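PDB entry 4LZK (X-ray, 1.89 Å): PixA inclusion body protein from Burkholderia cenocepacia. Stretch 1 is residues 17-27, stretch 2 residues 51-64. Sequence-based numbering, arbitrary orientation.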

# COMPACT_ATOMS: atom_id res chain seq x y z
N ALA C 17 24.63 12.69 -7.49
CA ALA C 17 23.42 12.74 -8.26
C ALA C 17 23.07 11.33 -8.72
O ALA C 17 23.92 10.67 -9.31
CB ALA C 17 23.59 13.70 -9.42
N GLN C 18 21.85 10.86 -8.42
CA GLN C 18 21.36 9.55 -8.90
C GLN C 18 20.74 9.68 -10.31
O GLN C 18 20.47 10.79 -10.80
CB GLN C 18 20.33 9.00 -7.90
CG GLN C 18 20.80 8.89 -6.46
CD GLN C 18 21.95 7.89 -6.30
OE1 GLN C 18 21.87 6.79 -6.77
NE2 GLN C 18 23.03 8.30 -5.67
N SER C 19 20.64 8.56 -11.03
CA SER C 19 19.95 8.46 -12.31
C SER C 19 18.82 7.44 -12.15
O SER C 19 19.09 6.26 -12.01
CB SER C 19 20.86 7.95 -13.36
OG SER C 19 21.99 8.75 -13.36
N ILE C 20 17.60 7.92 -12.15
CA ILE C 20 16.43 7.15 -11.82
C ILE C 20 15.71 6.81 -13.12
O ILE C 20 15.50 7.64 -13.95
CB ILE C 20 15.51 8.02 -10.99
CG1 ILE C 20 16.26 8.47 -9.73
CG2 ILE C 20 14.29 7.20 -10.62
CD1 ILE C 20 15.56 9.69 -9.12
N GLN C 21 15.41 5.56 -13.31
CA GLN C 21 14.64 5.18 -14.44
C GLN C 21 13.18 5.05 -14.05
O GLN C 21 12.83 4.41 -13.04
CB GLN C 21 15.15 3.81 -14.93
CG GLN C 21 16.60 3.70 -15.37
CD GLN C 21 17.05 2.22 -15.35
OE1 GLN C 21 17.07 1.57 -14.27
NE2 GLN C 21 17.44 1.73 -16.47
N ILE C 22 12.29 5.58 -14.91
CA ILE C 22 10.92 5.56 -14.58
C ILE C 22 10.19 4.88 -15.74
O ILE C 22 10.47 5.22 -16.84
CB ILE C 22 10.32 6.99 -14.33
CG1 ILE C 22 11.01 7.75 -13.19
CG2 ILE C 22 8.83 6.90 -14.10
CD1 ILE C 22 10.63 9.24 -13.20
N LEU C 23 9.28 3.94 -15.46
CA LEU C 23 8.47 3.27 -16.46
C LEU C 23 6.99 3.51 -16.20
O LEU C 23 6.42 3.15 -15.12
CB LEU C 23 8.81 1.77 -16.58
CG LEU C 23 8.17 1.04 -17.77
CD1 LEU C 23 8.75 1.55 -19.08
CD2 LEU C 23 8.37 -0.46 -17.58
N ALA C 24 6.31 4.05 -17.19
CA ALA C 24 4.89 4.15 -17.13
C ALA C 24 4.31 2.99 -17.92
O ALA C 24 4.67 2.81 -19.04
CB ALA C 24 4.32 5.51 -17.65
N VAL C 25 3.43 2.24 -17.26
CA VAL C 25 2.77 1.08 -17.85
C VAL C 25 1.28 1.34 -17.96
O VAL C 25 0.61 1.43 -16.95
CB VAL C 25 3.06 -0.19 -17.03
CG1 VAL C 25 2.31 -1.42 -17.61
CG2 VAL C 25 4.58 -0.41 -16.96
N ILE C 26 0.75 1.39 -19.16
CA ILE C 26 -0.58 1.92 -19.39
C ILE C 26 -1.50 0.78 -19.76
O ILE C 26 -1.11 -0.10 -20.57
CB ILE C 26 -0.53 2.94 -20.56
CG1 ILE C 26 0.32 4.12 -20.11
CG2 ILE C 26 -1.95 3.38 -21.00
CD1 ILE C 26 1.19 4.71 -21.12
N ASP C 27 -2.66 0.72 -19.10
CA ASP C 27 -3.71 -0.30 -19.38
C ASP C 27 -4.53 0.18 -20.63
O ASP C 27 -5.55 0.87 -20.53
CB ASP C 27 -4.58 -0.53 -18.17
CG ASP C 27 -5.61 -1.71 -18.33
OD1 ASP C 27 -5.83 -2.20 -19.44
OD2 ASP C 27 -6.19 -2.11 -17.30
N THR C 51 -5.67 6.38 -12.64
CA THR C 51 -6.20 5.06 -12.36
C THR C 51 -5.98 4.05 -13.56
O THR C 51 -5.94 2.80 -13.40
CB THR C 51 -7.69 5.33 -12.08
OG1 THR C 51 -8.07 4.76 -10.85
CG2 THR C 51 -8.51 4.94 -13.14
N ALA C 52 -5.79 4.61 -14.73
CA ALA C 52 -5.63 3.84 -15.96
C ALA C 52 -4.20 3.38 -16.21
O ALA C 52 -3.91 2.80 -17.24
CB ALA C 52 -6.05 4.71 -17.12
N LEU C 53 -3.28 3.67 -15.31
CA LEU C 53 -1.94 3.29 -15.58
C LEU C 53 -1.21 3.05 -14.28
O LEU C 53 -1.77 3.26 -13.22
CB LEU C 53 -1.24 4.36 -16.44
CG LEU C 53 -1.06 5.72 -15.71
CD1 LEU C 53 0.39 6.13 -15.83
CD2 LEU C 53 -1.95 6.72 -16.37
N PHE C 54 0.03 2.61 -14.37
CA PHE C 54 0.87 2.35 -13.20
C PHE C 54 2.24 3.01 -13.48
O PHE C 54 2.69 3.03 -14.63
CB PHE C 54 1.05 0.87 -13.07
CG PHE C 54 -0.23 0.09 -13.07
CD1 PHE C 54 -0.98 -0.02 -11.92
CD2 PHE C 54 -0.67 -0.56 -14.21
CE1 PHE C 54 -2.17 -0.77 -11.90
CE2 PHE C 54 -1.87 -1.32 -14.19
CZ PHE C 54 -2.60 -1.42 -13.03
N MSE C 55 2.90 3.53 -12.49
CA MSE C 55 4.26 4.13 -12.71
C MSE C 55 5.21 3.47 -11.71
O MSE C 55 4.85 3.27 -10.59
CB MSE C 55 4.25 5.62 -12.50
CG MSE C 55 3.62 6.37 -13.68
SE MSE C 55 3.69 8.33 -13.50
CE MSE C 55 5.47 8.56 -14.12
N LEU C 56 6.37 3.08 -12.18
CA LEU C 56 7.39 2.41 -11.39
C LEU C 56 8.69 3.17 -11.53
O LEU C 56 8.93 3.81 -12.61
CB LEU C 56 7.58 1.05 -11.97
CG LEU C 56 6.28 0.19 -12.00
CD1 LEU C 56 6.64 -1.07 -12.69
CD2 LEU C 56 5.64 -0.09 -10.67
N ASN C 57 9.54 3.11 -10.53
CA ASN C 57 10.84 3.72 -10.62
C ASN C 57 11.87 2.87 -9.85
O ASN C 57 11.55 2.13 -8.93
CB ASN C 57 10.84 5.18 -10.11
CG ASN C 57 10.52 5.26 -8.66
OD1 ASN C 57 9.36 5.25 -8.30
ND2 ASN C 57 11.56 5.15 -7.79
N GLY C 58 13.10 2.91 -10.29
CA GLY C 58 14.15 2.16 -9.60
C GLY C 58 14.54 2.82 -8.29
O GLY C 58 14.32 4.00 -8.05
N HIS C 59 15.08 2.02 -7.41
CA HIS C 59 15.44 2.57 -6.08
C HIS C 59 16.77 3.30 -6.08
O HIS C 59 17.65 2.99 -6.82
CB HIS C 59 15.43 1.45 -5.05
CG HIS C 59 14.10 0.80 -4.91
ND1 HIS C 59 13.00 1.48 -4.44
CD2 HIS C 59 13.68 -0.47 -5.18
CE1 HIS C 59 11.96 0.67 -4.40
NE2 HIS C 59 12.34 -0.52 -4.85
N ALA C 60 16.91 4.27 -5.19
CA ALA C 60 18.15 5.02 -5.02
C ALA C 60 18.11 5.74 -3.66
O ALA C 60 17.03 6.00 -3.15
CB ALA C 60 18.33 6.02 -6.15
N PRO C 61 19.27 6.12 -3.09
CA PRO C 61 19.18 6.77 -1.76
C PRO C 61 18.48 8.12 -1.83
O PRO C 61 18.80 8.92 -2.68
CB PRO C 61 20.64 6.89 -1.31
CG PRO C 61 21.35 5.84 -2.12
CD PRO C 61 20.66 5.82 -3.46
N GLY C 62 17.46 8.33 -1.02
CA GLY C 62 16.74 9.57 -0.96
C GLY C 62 15.65 9.66 -2.03
O GLY C 62 15.04 10.71 -2.23
N VAL C 63 15.39 8.56 -2.72
CA VAL C 63 14.36 8.51 -3.69
C VAL C 63 13.22 7.60 -3.15
O VAL C 63 13.50 6.55 -2.68
CB VAL C 63 14.93 7.92 -4.99
CG1 VAL C 63 13.83 7.73 -5.99
CG2 VAL C 63 16.00 8.84 -5.53
N SER C 64 11.97 8.02 -3.19
CA SER C 64 10.84 7.13 -2.80
C SER C 64 9.69 7.41 -3.73
O SER C 64 9.68 8.41 -4.42
CB SER C 64 10.40 7.38 -1.36
OG SER C 64 9.86 8.71 -1.19

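Residues 19-26 and 53-57 are neighbouring strands of one sheet, and their N-to-C directions differ by 163°, so the pairing is antiparallel. Together the two stretches bury 788 Å², both sides summed. The residues that cover most are V25 and L56 (63 Å² each) and Q18 (61 Å²); the first two lie within the paired strands, the third before its strand begins.

V25 sits opposite F54 in a hydrogen-bonded pair. The evidence is a reciprocal couple: V25 N donates to F54 O at 2.8 Å with an N-H...O angle of 175°, almost linear, and F54 N returns a bond to V25 O at 2.9 Å and 153°. The side chains of both residues lie on the same face of the sheet, as do those of L23 and L56. V25 has chi1 at 177° (t), and its beta-branched shape suits an extended backbone at phi/psi -115/115. The adjoining F54 ring (chi1 m) lies oblique to V25 O.

L56 repeats this arrangement two residues along. L23 N donates to L56 O at 2.9 Å, and L56 N to L23 O, also at 2.9 Å, with angles of 161° and 160°. L56 O additionally receives a CA-H...O contact from I22 CA at 3.3 Å, while L23 O receives one from M55 CA at 3.4 Å. L56 adopts the m, t rotamer, and both leucines are buried, as befits side chains without polar atoms.

The alternate residues, I22, A24, I26, L53, M55 and N57, turn their side chains to the other face. They belong to non-hydrogen-bonded pairs, whose CA atoms approach more closely than those of the bonded ones: I26 CA lies 4.3 Å from L53 CA, whereas V25 CA lies 5.2 Å from F54 CA. Contacts here are largely apolar: I22 CG2 meets CE of M55, a selenomethionine, at 3.7 Å, and I26 CG1 lies 4.0 Å from L53 CB. The small A24 reaches M55 less closely, its CB being 4.1 Å from M55 CG. N57 is the polar member of this face; its ND2 bonds G58 O at 3.0 Å within its own stretch, which helps satisfy a buried amide.

At one end of the ladder, D27 N donates to A52 O at 3.1 Å; the D27 side chain caps a helix just past its stretch. Towards the other, G58 N donates to Q21 O at 3.1 Å and 153°, carrying the backbone pairing one residue beyond the second strand.

Past that point side chains take over. I20 points sideways from its CA, but its end comes nearer, and I20 CD1 packs against V63 CG2 at 3.7 Å. Q18 points toward the other stretch; with chi1 and chi2 both m, it brings OE1 to 3.7 Å from both A60 CB and P61 CD. These are packing contacts, and a long, flexible polar chain suits this partly exposed margin. The opposing segment is shaped by a type II turn from A60 to V63, closed by V63 N to A60 O at 3.1 Å, with G62 at the positive phi (84°) that glycine readily accepts.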